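Orf34 (Pseudomonas syringae pv. syringae, PDB 5KLP) acetylates serine, threonine and lysine residues of proteins, including host targets, using acetyl-CoA and inositol hexakisphosphate as cofactor, impairing the host microtubule network and immunity. Local coordinates at residues 96-101 and 137-142; 105-110 and 198-203; 176-181 and 254-259. The protein carries 10 engineered substitutions. One frame throughout, in Å; residues are numbered along the deposited sequence.

Contact 1: 96-101 and 137-142; sequences QALQSD and PTIIIT
Leu98 meets the puckered Pro137 ring on its CB–CG side: Leu98 CD2 lies 4.1 Å from Pro137 CG and 4.2 Å from Pro137 CB, the two side chains crossing obliquely. The flat group on the helix side is the Gln96 carbonyl, which holds the turn that ends the helix. Gln99 N and Ser100 OG approach Gln96 O from opposite faces of its plane, Ser100 OG at 3.1 Å from Gln96 O and tilted 32° from that plane, although Ser100 is poorly ordered. The contact belongs to the catalytic core of the YopJ acetyltransferases, grouped with the clan CA cysteine peptidases, and joins the C-terminal end of helix 91-98 to the beginning of strand 138-143 in the mixed sheet.

Pro137, just before the strand, and Ile139 within it direct their CB atoms at Leu98, whereas Thr138 between them turns the other way, where its OG1 is hydrogen-bonded to His211 and His132 and its side chain touches helix 204-215. Leu98 is the sole residue of 96-101 to touch 137-142, and its two methyls divide the work, CD2 going to the proline and CD1 to the isoleucine. Val129 of the adjoining strand and Leu165 of helix 153-167 also touch Leu98, and Leu165 touches Ile139 as well, so the small interface of 117 Å² is part of a wider apolar layer. Ile139 has CG1 anti to its carbonyl carbon (chi1 -59°) and the chain runs on extended (chi2 170°), bringing Ile139 CD1 tip to tip with Leu98 CD1 at 4.0 Å.

Contact 2: 105-110 and 198-203; sequences AFRAIF and IKAHKN. With IHP (inositol hexakisphosphate), chain D.
Arg107 leaves its strand with chi1 at -33°, short of a staggered value, and bends again at chi2, which delivers its guanidinium to the helix backbone at Ala200 and His201. His201 CB lies over one face of the guanidinium; with CG anti to the backbone N (chi1 -178°) the imidazole is swung to a plane 71° from it, with ND1 near Arg107 NH2. The fit is close: Arg107 NH2 is 3.2 Å from His201 CA. Ala200 O sits at the guanidinium edge, near its plane, and is joined to it through a water that accepts from Arg107 NH2 at 3.1 Å and donates to Ala200 O at 2.7 Å. Two further partners grip this buried cation, Asp128 in a salt bridge with NE and Gly82 O on NH1; the carboxylate probably offsets its charge.

Away from the strand, the same helix end binds inositol hexakisphosphate. Lys199 NZ donates to ligand O33 at 2.7 Å and O32 at 3.0 Å, and Lys202 NZ reaches O32 at 2.6 Å. Helix 189-202 starts at the catalytic Cys189, so one helix connects nucleophile and cofactor. Strand 105-110 lies between strands 85-87 and 125-130; Arg107 projects from it to helix 189-202, while Phe106, Ala108 and Phe110 pack against Leu94 of helix 91-98.

Contact 3: 176-181 and 254-259; sequences AIIETQ and DVLPVD
Val255, following Asp254, which is salt-bridged to Arg276 and Arg228, ends a short, weakly bonded helix and presents CG2 to the strand: Val255 CG2 is 3.8 Å from Ile178 CD1 and 3.9 Å from Ile178 CG2, touching both ends of the branched side chain. Leu256 follows and makes the closest approach. Its CG is anti to the carbonyl carbon (chi1 -61°), and the two methyls beyond it lie side by side against the two branches of the isoleucine, Leu256 CD1 at 3.6 Å from Ile178 CG2 and Leu256 CD2 at 4.1 Å from Ile178 CD1. Leu256 CD1 also meets Thr180 CG2 at 4.0 Å, where the side chains cross at about a right angle.

This places 254-259 over one face of the mixed sheet of the YopJ catalytic core, at strand 175-179, which runs parallel to both neighbours, 138-143 and 248-251. Thr180 turns its methyl to Leu256 while its OG1 bonds to Tyr196 OH and Ala182 N; its side chain is about 6 Å from that of the active-site Glu143. Glu179 points away from 254-259, and its OE2, met on the anti side but 31° out of the carboxylate plane, accepts from Gln181 NE2 at 2.7 Å. Past Leu256 the chain departs from the strand: Pro257 packs on Gln206 of helix 204-215, and Val258, opening a 3-10 turn, touches Val285.

All three contacts are built on one mixed sheet. Contact 1 and contact 2 have centres 12 Å apart, contacts 2 and 3 13 Å, and contacts 1 and 3 19 Å. Contacts 1 and 2 interleave along the chain, as do 2 and 3, whereas contact 1 closes before contact 3 opens. Leu98 CD2 packs on Phe106 CZ at 4.1 Å, joining 1 to 2; neighbouring strands join 1 to 3, with a probable hydrogen bond from Ile178 N to Ile141 O. Asn203 ND2 and Asp259 OD2, 3.2 Å apart, probably bond 2 to 3. The cofactor-binding helix end of contact 2 is thus tied to the catalytic core's sheet and to 254-259.

Contact 1: 96-101 and 137-142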
loop_
_atom_site.group_PDB
_atom_site.type_symbol
_atom_site.label_atom_id
_atom_site.label_comp_id
_atom_site.label_asym_id
_atom_site.label_seq_id
_atom_site.Cartn_x
_atom_site.Cartn_y
_atom_site.Cartn_z
ATOM N N GLN A 96 -14.884 13.888 -2.033
ATOM C CA GLN A 96 -14.956 15.134 -2.782
ATOM C C GLN A 96 -14.338 14.966 -4.168
ATOM O O GLN A 96 -14.846 15.500 -5.148
ATOM C CB GLN A 96 -14.246 16.251 -2.004
ATOM C CG GLN A 96 -14.320 17.635 -2.609
ATOM C CD GLN A 96 -13.632 18.669 -1.728
ATOM O OE1 GLN A 96 -14.214 19.171 -0.766
ATOM N NE2 GLN A 96 -12.375 18.965 -2.038
ATOM N N ALA A 97 -13.247 14.213 -4.258
ATOM C CA ALA A 97 -12.595 14.029 -5.550
ATOM C C ALA A 97 -13.476 13.191 -6.494
ATOM O O ALA A 97 -13.411 13.334 -7.707
ATOM C CB ALA A 97 -11.232 13.379 -5.370
ATOM N N LEU A 98 -14.316 12.333 -5.927
ATOM C CA LEU A 98 -15.266 11.563 -6.726
ATOM C C LEU A 98 -16.346 12.466 -7.306
ATOM O O LEU A 98 -17.048 12.081 -8.242
ATOM C CB LEU A 98 -15.907 10.454 -5.899
ATOM C CG LEU A 98 -14.948 9.427 -5.297
ATOM C CD1 LEU A 98 -15.682 8.531 -4.324
ATOM C CD2 LEU A 98 -14.305 8.594 -6.405
ATOM N N GLN A 99 -16.501 13.653 -6.724
ATOM C CA GLN A 99 -17.526 14.578 -7.184
ATOM C C GLN A 99 -16.918 15.707 -8.009
ATOM O O GLN A 99 -17.496 16.792 -8.096
ATOM C CB GLN A 99 -18.293 15.177 -5.996
ATOM C CG GLN A 99 -18.995 14.171 -5.103
ATOM C CD GLN A 99 -19.202 14.693 -3.685
ATOM O OE1 GLN A 99 -18.746 15.786 -3.337
ATOM N NE2 GLN A 99 -19.902 13.915 -2.864
ATOM N N SER A 100 -15.775 15.450 -8.640
ATOM C CA SER A 100 -15.111 16.484 -9.436
ATOM C C SER A 100 -14.686 16.029 -10.828
ATOM O O SER A 100 -14.762 14.852 -11.167
ATOM C CB SER A 100 -13.905 17.042 -8.687
ATOM O OG SER A 100 -14.293 17.537 -7.418
ATOM N N ASP A 101 -14.243 16.999 -11.621
ATOM C CA ASP A 101 -13.937 16.820 -13.035
ATOM C C ASP A 101 -12.561 16.199 -13.349
ATOM O O ASP A 101 -12.063 16.330 -14.469
ATOM C CB ASP A 101 -14.055 18.174 -13.738
ATOM N N PRO A 137 -18.585 5.218 -9.488
ATOM C CA PRO A 137 -17.184 4.771 -9.523
ATOM C C PRO A 137 -16.980 3.391 -8.916
ATOM O O PRO A 137 -17.841 2.904 -8.183
ATOM C CB PRO A 137 -16.453 5.828 -8.680
ATOM C CG PRO A 137 -17.428 6.953 -8.532
ATOM C CD PRO A 137 -18.774 6.314 -8.531
ATOM N N THR A 138 -15.851 2.768 -9.225
ATOM C CA THR A 138 -15.443 1.538 -8.561
ATOM C C THR A 138 -14.157 1.848 -7.821
ATOM O O THR A 138 -13.375 2.689 -8.265
ATOM C CB THR A 138 -15.242 0.369 -9.533
ATOM O OG1 THR A 138 -14.295 0.747 -10.538
ATOM C CG2 THR A 138 -16.571 -0.020 -10.205
ATOM N N ILE A 139 -13.971 1.210 -6.669
ATOM C CA ILE A 139 -12.891 1.572 -5.757
ATOM C C ILE A 139 -12.276 0.324 -5.147
ATOM O O ILE A 139 -12.966 -0.511 -4.581
ATOM C CB ILE A 139 -13.376 2.513 -4.623
ATOM C CG1 ILE A 139 -13.961 3.809 -5.199
ATOM C CG2 ILE A 139 -12.230 2.847 -3.664
ATOM C CD1 ILE A 139 -14.681 4.678 -4.184
ATOM N N ILE A 140 -10.970 0.202 -5.301
ATOM C CA ILE A 140 -10.200 -0.871 -4.690
ATOM C C ILE A 140 -9.317 -0.273 -3.612
ATOM O O ILE A 140 -8.424 0.498 -3.912
ATOM C CB ILE A 140 -9.316 -1.571 -5.710
ATOM C CG1 ILE A 140 -10.164 -2.187 -6.821
ATOM C CG2 ILE A 140 -8.427 -2.626 -5.032
ATOM C CD1 ILE A 140 -9.333 -2.617 -7.996
ATOM N N ILE A 141 -9.566 -0.616 -2.362
ATOM C CA ILE A 141 -8.711 -0.146 -1.281
ATOM C C ILE A 141 -7.744 -1.242 -0.898
ATOM O O ILE A 141 -8.162 -2.336 -0.510
ATOM C CB ILE A 141 -9.530 0.270 -0.063
ATOM C CG1 ILE A 141 -10.450 1.441 -0.413
ATOM C CG2 ILE A 141 -8.606 0.632 1.117
ATOM C CD1 ILE A 141 -11.520 1.686 0.621
ATOM N N THR A 142 -6.451 -0.976 -1.030
ATOM C CA THR A 142 -5.450 -1.973 -0.635
ATOM C C THR A 142 -4.984 -1.657 0.774
ATOM O O THR A 142 -4.433 -0.578 1.045
ATOM C CB THR A 142 -4.227 -2.001 -1.578
ATOM O OG1 THR A 142 -3.594 -0.712 -1.556
ATOM C CG2 THR A 142 -4.635 -2.324 -3.004
#

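Contact 2: 105-110 and 198-203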
loop_
_atom_site.group_PDB
_atom_site.type_symbol
_atom_site.label_atom_id
_atom_site.label_comp_id
_atom_site.label_asym_id
_atom_site.label_seq_id
_atom_site.Cartn_x
_atom_site.Cartn_y
_atom_site.Cartn_z
ATOM N N ALA A 105 -9.128 7.556 -14.139
ATOM C CA ALA A 105 -8.350 6.639 -13.311
ATOM C C ALA A 105 -7.404 7.424 -12.393
ATOM O O ALA A 105 -6.588 8.211 -12.872
ATOM C CB ALA A 105 -7.561 5.664 -14.179
ATOM N N PHE A 106 -7.493 7.215 -11.082
ATOM C CA PHE A 106 -6.514 7.832 -10.191
ATOM C C PHE A 106 -6.286 7.002 -8.938
ATOM O O PHE A 106 -7.025 6.049 -8.658
ATOM C CB PHE A 106 -6.927 9.269 -9.834
ATOM C CG PHE A 106 -8.150 9.380 -8.957
ATOM C CD1 PHE A 106 -8.027 9.413 -7.572
ATOM C CD2 PHE A 106 -9.416 9.497 -9.512
ATOM C CE1 PHE A 106 -9.147 9.532 -6.755
ATOM C CE2 PHE A 106 -10.534 9.619 -8.703
ATOM C CZ PHE A 106 -10.398 9.640 -7.316
ATOM N N ARG A 107 -5.241 7.358 -8.200
ATOM C CA ARG A 107 -4.898 6.646 -6.982
ATOM C C ARG A 107 -4.872 7.652 -5.837
ATOM O O ARG A 107 -4.586 8.837 -6.045
ATOM C CB ARG A 107 -3.525 5.958 -7.091
ATOM C CG ARG A 107 -3.101 5.419 -8.479
ATOM C CD ARG A 107 -4.122 4.532 -9.072
ATOM N NE ARG A 107 -3.701 3.699 -10.205
ATOM C CZ ARG A 107 -3.375 4.125 -11.425
ATOM N NH1 ARG A 107 -3.320 5.414 -11.724
ATOM N NH2 ARG A 107 -3.069 3.236 -12.356
ATOM N N ALA A 108 -5.176 7.184 -4.634
ATOM C CA ALA A 108 -5.241 8.062 -3.478
ATOM C C ALA A 108 -4.608 7.387 -2.263
ATOM O O ALA A 108 -4.828 6.196 -2.032
ATOM C CB ALA A 108 -6.685 8.442 -3.181
ATOM N N ILE A 109 -3.834 8.151 -1.494
ATOM C CA ILE A 109 -3.319 7.697 -0.212
ATOM C C ILE A 109 -3.898 8.576 0.884
ATOM O O ILE A 109 -3.895 9.800 0.778
ATOM C CB ILE A 109 -1.784 7.743 -0.169
ATOM C CG1 ILE A 109 -1.201 6.839 -1.260
ATOM C CG2 ILE A 109 -1.252 7.347 1.221
ATOM C CD1 ILE A 109 0.302 6.972 -1.439
ATOM N N PHE A 110 -4.412 7.963 1.940
ATOM C CA PHE A 110 -5.020 8.752 2.998
ATOM C C PHE A 110 -4.918 7.993 4.305
ATOM O O PHE A 110 -4.872 6.765 4.308
ATOM C CB PHE A 110 -6.482 9.090 2.663
ATOM C CG PHE A 110 -7.340 7.883 2.390
ATOM C CD1 PHE A 110 -7.989 7.224 3.421
ATOM C CD2 PHE A 110 -7.490 7.409 1.097
ATOM C CE1 PHE A 110 -8.793 6.095 3.161
ATOM C CE2 PHE A 110 -8.282 6.278 0.826
ATOM C CZ PHE A 110 -8.932 5.628 1.861
ATOM N N ILE A 198 2.182 2.918 -6.916
ATOM C CA ILE A 198 3.054 2.702 -8.077
ATOM C C ILE A 198 2.802 1.322 -8.702
ATOM O O ILE A 198 2.748 1.191 -9.933
ATOM C CB ILE A 198 4.547 2.825 -7.704
ATOM C CG1 ILE A 198 4.837 4.218 -7.133
ATOM C CG2 ILE A 198 5.427 2.551 -8.939
ATOM C CD1 ILE A 198 6.235 4.375 -6.559
ATOM N N LYS A 199 2.669 0.290 -7.863
ATOM C CA LYS A 199 2.434 -1.063 -8.392
ATOM C C LYS A 199 1.068 -1.177 -9.060
ATOM O O LYS A 199 0.905 -1.901 -10.042
ATOM C CB LYS A 199 2.556 -2.120 -7.285
ATOM C CG LYS A 199 3.946 -2.213 -6.651
ATOM C CD LYS A 199 5.039 -2.318 -7.720
ATOM C CE LYS A 199 6.398 -2.568 -7.100
ATOM N NZ LYS A 199 7.462 -2.566 -8.134
ATOM N N ALA A 200 0.089 -0.456 -8.529
ATOM C CA ALA A 200 -1.259 -0.466 -9.092
ATOM C C ALA A 200 -1.239 0.148 -10.481
ATOM O O ALA A 200 -1.948 -0.287 -11.375
ATOM C CB ALA A 200 -2.204 0.292 -8.206
ATOM N N HIS A 201 -0.419 1.183 -10.635
ATOM C CA HIS A 201 -0.216 1.819 -11.924
ATOM C C HIS A 201 0.497 0.872 -12.872
ATOM O O HIS A 201 0.072 0.698 -14.008
ATOM C CB HIS A 201 0.591 3.116 -11.765
ATOM C CG HIS A 201 0.803 3.853 -13.055
ATOM N ND1 HIS A 201 -0.094 3.797 -14.100
ATOM C CD2 HIS A 201 1.813 4.652 -13.472
ATOM C CE1 HIS A 201 0.348 4.539 -15.100
ATOM N NE2 HIS A 201 1.505 5.067 -14.746
ATOM N N LYS A 202 1.580 0.252 -12.405
ATOM C CA LYS A 202 2.327 -0.663 -13.263
ATOM C C LYS A 202 1.475 -1.851 -13.702
ATOM O O LYS A 202 1.657 -2.383 -14.793
ATOM C CB LYS A 202 3.588 -1.189 -12.575
ATOM C CG LYS A 202 4.727 -0.203 -12.463
ATOM C CD LYS A 202 5.984 -0.903 -11.946
ATOM C CE LYS A 202 7.235 -0.037 -12.136
ATOM N NZ LYS A 202 7.719 0.638 -10.924
ATOM N N ASN A 203 0.522 -2.235 -12.864
ATOM C CA ASN A 203 -0.356 -3.356 -13.178
ATOM C C ASN A 203 -1.772 -2.872 -13.471
ATOM O O ASN A 203 -2.746 -3.517 -13.103
ATOM C CB ASN A 203 -0.351 -4.355 -12.017
ATOM C CG ASN A 203 1.031 -4.963 -11.782
ATOM O OD1 ASN A 203 1.407 -5.937 -12.431
ATOM N ND2 ASN A 203 1.796 -4.379 -10.867
HETATM C C1 IHP D . 12.661 0.639 -9.624
HETATM C C2 IHP D . 11.813 0.146 -8.366
HETATM C C3 IHP D . 12.377 -0.870 -7.301
HETATM C C4 IHP D . 13.827 -1.444 -7.657
HETATM C C5 IHP D . 14.293 -1.369 -9.099
HETATM C C6 IHP D . 14.138 0.094 -9.490
HETATM O O11 IHP D . 12.086 0.358 -10.765
HETATM P P1 IHP D . 11.584 1.364 -12.032
HETATM O O21 IHP D . 10.259 0.860 -12.599
HETATM O O31 IHP D . 12.627 1.342 -13.154
HETATM O O41 IHP D . 11.382 2.819 -11.646
HETATM O O12 IHP D . 10.511 -0.169 -8.684
HETATM P P2 IHP D . 9.303 0.783 -8.001
HETATM O O22 IHP D . 9.490 2.252 -8.435
HETATM O O32 IHP D . 7.876 0.347 -8.352
HETATM O O42 IHP D . 9.487 0.783 -6.464
HETATM O O13 IHP D . 11.517 -1.806 -7.222
HETATM P P3 IHP D . 10.520 -2.442 -6.021
HETATM O O23 IHP D . 9.495 -1.519 -5.360
HETATM O O33 IHP D . 9.799 -3.382 -6.985
HETATM O O43 IHP D . 11.263 -3.218 -4.939
HETATM O O14 IHP D . 13.997 -2.690 -7.195
HETATM P P4 IHP D . 14.759 -3.021 -5.802
HETATM O O24 IHP D . 13.854 -2.777 -4.593
HETATM O O34 IHP D . 15.289 -4.469 -5.764
HETATM O O44 IHP D . 15.989 -2.111 -5.629
HETATM O O15 IHP D . 13.782 -2.279 -9.943
HETATM P P5 IHP D . 14.704 -3.525 -10.655
HETATM O O25 IHP D . 16.067 -3.653 -9.965
HETATM O O35 IHP D . 13.981 -4.893 -10.517
HETATM O O45 IHP D . 14.966 -3.281 -12.145
HETATM O O16 IHP D . 14.838 0.361 -10.591
HETATM P P6 IHP D . 15.611 1.771 -10.891
HETATM O O26 IHP D . 16.208 2.332 -9.602
HETATM O O36 IHP D . 16.741 1.582 -11.920
HETATM O O46 IHP D . 14.644 2.808 -11.473
HETATM O O HOH W 1 -4.480 0.593 -11.403
#

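Contact 3: 176-181 and 254-259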
loop_
_atom_site.group_PDB
_atom_site.type_symbol
_atom_site.label_atom_id
_atom_site.label_comp_id
_atom_site.label_asym_id
_atom_site.label_seq_id
_atom_site.Cartn_x
_atom_site.Cartn_y
_atom_site.Cartn_z
ATOM N N ALA A 176 -14.130 -2.636 -2.912
ATOM C CA ALA A 176 -13.406 -3.773 -2.361
ATOM C C ALA A 176 -12.271 -3.331 -1.447
ATOM O O ALA A 176 -11.549 -2.370 -1.734
ATOM C CB ALA A 176 -12.842 -4.652 -3.491
ATOM N N ILE A 177 -12.105 -4.047 -0.345
ATOM C CA ILE A 177 -10.946 -3.834 0.498
ATOM C C ILE A 177 -10.094 -5.085 0.413
ATOM O O ILE A 177 -10.525 -6.175 0.795
ATOM C CB ILE A 177 -11.324 -3.541 1.954
ATOM C CG1 ILE A 177 -12.219 -2.304 2.025
ATOM C CG2 ILE A 177 -10.068 -3.334 2.771
ATOM C CD1 ILE A 177 -12.705 -1.961 3.417
ATOM N N ILE A 178 -8.889 -4.923 -0.107
ATOM C CA ILE A 178 -7.986 -6.041 -0.283
ATOM C C ILE A 178 -6.908 -6.012 0.794
ATOM O O ILE A 178 -6.113 -5.074 0.901
ATOM C CB ILE A 178 -7.362 -6.032 -1.675
ATOM C CG1 ILE A 178 -8.477 -6.193 -2.717
ATOM C CG2 ILE A 178 -6.326 -7.156 -1.811
ATOM C CD1 ILE A 178 -8.013 -6.024 -4.135
ATOM N N GLU A 179 -6.919 -7.048 1.619
ATOM C CA GLU A 179 -6.013 -7.129 2.755
ATOM C C GLU A 179 -4.762 -7.907 2.358
ATOM O O GLU A 179 -4.855 -9.088 2.075
ATOM C CB GLU A 179 -6.719 -7.800 3.934
ATOM C CG GLU A 179 -5.816 -8.143 5.111
ATOM C CD GLU A 179 -6.555 -8.890 6.211
ATOM O OE1 GLU A 179 -7.356 -8.239 6.915
ATOM O OE2 GLU A 179 -6.351 -10.129 6.355
ATOM N N THR A 180 -3.590 -7.276 2.349
ATOM C CA THR A 180 -2.412 -8.024 1.900
ATOM C C THR A 180 -1.611 -8.658 3.049
ATOM O O THR A 180 -1.010 -9.710 2.861
ATOM C CB THR A 180 -1.446 -7.137 1.067
ATOM O OG1 THR A 180 -0.767 -6.214 1.926
ATOM C CG2 THR A 180 -2.200 -6.350 -0.005
ATOM N N GLN A 181 -1.648 -8.051 4.238
ATOM C CA GLN A 181 -0.816 -8.477 5.390
ATOM C C GLN A 181 0.678 -8.425 5.098
ATOM O O GLN A 181 1.467 -9.155 5.717
ATOM C CB GLN A 181 -1.181 -9.910 5.854
ATOM C CG GLN A 181 -2.683 -10.113 6.129
ATOM C CD GLN A 181 -3.012 -11.501 6.677
ATOM O OE1 GLN A 181 -2.117 -12.263 7.074
ATOM N NE2 GLN A 181 -4.305 -11.833 6.707
ATOM N N ASP A 254 -4.451 -13.650 -3.409
ATOM C CA ASP A 254 -5.465 -14.273 -4.257
ATOM C C ASP A 254 -5.832 -13.441 -5.479
ATOM O O ASP A 254 -6.216 -14.001 -6.500
ATOM C CB ASP A 254 -6.734 -14.572 -3.449
ATOM C CG ASP A 254 -6.552 -15.741 -2.499
ATOM O OD1 ASP A 254 -5.770 -16.656 -2.832
ATOM O OD2 ASP A 254 -7.171 -15.748 -1.419
ATOM N N VAL A 255 -5.706 -12.119 -5.384
ATOM C CA VAL A 255 -6.214 -11.247 -6.441
ATOM C C VAL A 255 -5.220 -10.210 -6.980
ATOM O O VAL A 255 -5.509 -9.539 -7.966
ATOM C CB VAL A 255 -7.474 -10.487 -5.969
ATOM C CG1 VAL A 255 -8.596 -11.462 -5.643
ATOM C CG2 VAL A 255 -7.159 -9.621 -4.766
ATOM N N LEU A 256 -4.072 -10.067 -6.327
ATOM C CA LEU A 256 -3.063 -9.088 -6.734
ATOM C C LEU A 256 -1.794 -9.805 -7.188
ATOM O O LEU A 256 -1.545 -10.931 -6.773
ATOM C CB LEU A 256 -2.742 -8.139 -5.579
ATOM C CG LEU A 256 -3.886 -7.293 -5.021
ATOM C CD1 LEU A 256 -3.391 -6.450 -3.836
ATOM C CD2 LEU A 256 -4.469 -6.406 -6.110
ATOM N N PRO A 257 -0.984 -9.149 -8.036
ATOM C CA PRO A 257 0.291 -9.725 -8.479
ATOM C C PRO A 257 1.336 -9.768 -7.369
ATOM O O PRO A 257 1.202 -9.072 -6.362
ATOM C CB PRO A 257 0.751 -8.769 -9.583
ATOM C CG PRO A 257 -0.383 -7.859 -9.853
ATOM C CD PRO A 257 -1.248 -7.841 -8.655
ATOM N N VAL A 258 2.380 -10.566 -7.570
ATOM C CA VAL A 258 3.425 -10.766 -6.564
ATOM C C VAL A 258 4.116 -9.446 -6.185
ATOM O O VAL A 258 4.677 -9.315 -5.094
ATOM C CB VAL A 258 4.470 -11.798 -7.060
ATOM C CG1 VAL A 258 5.236 -11.265 -8.277
ATOM C CG2 VAL A 258 5.413 -12.208 -5.928
ATOM N N ASP A 259 4.031 -8.462 -7.080
ATOM C CA ASP A 259 4.536 -7.102 -6.838
ATOM C C ASP A 259 4.210 -6.620 -5.440
ATOM O O ASP A 259 5.019 -5.958 -4.788
ATOM C CB ASP A 259 3.896 -6.119 -7.825
ATOM C CG ASP A 259 4.204 -6.451 -9.269
ATOM O OD1 ASP A 259 3.957 -7.616 -9.685
ATOM O OD2 ASP A 259 4.618 -5.529 -9.995
#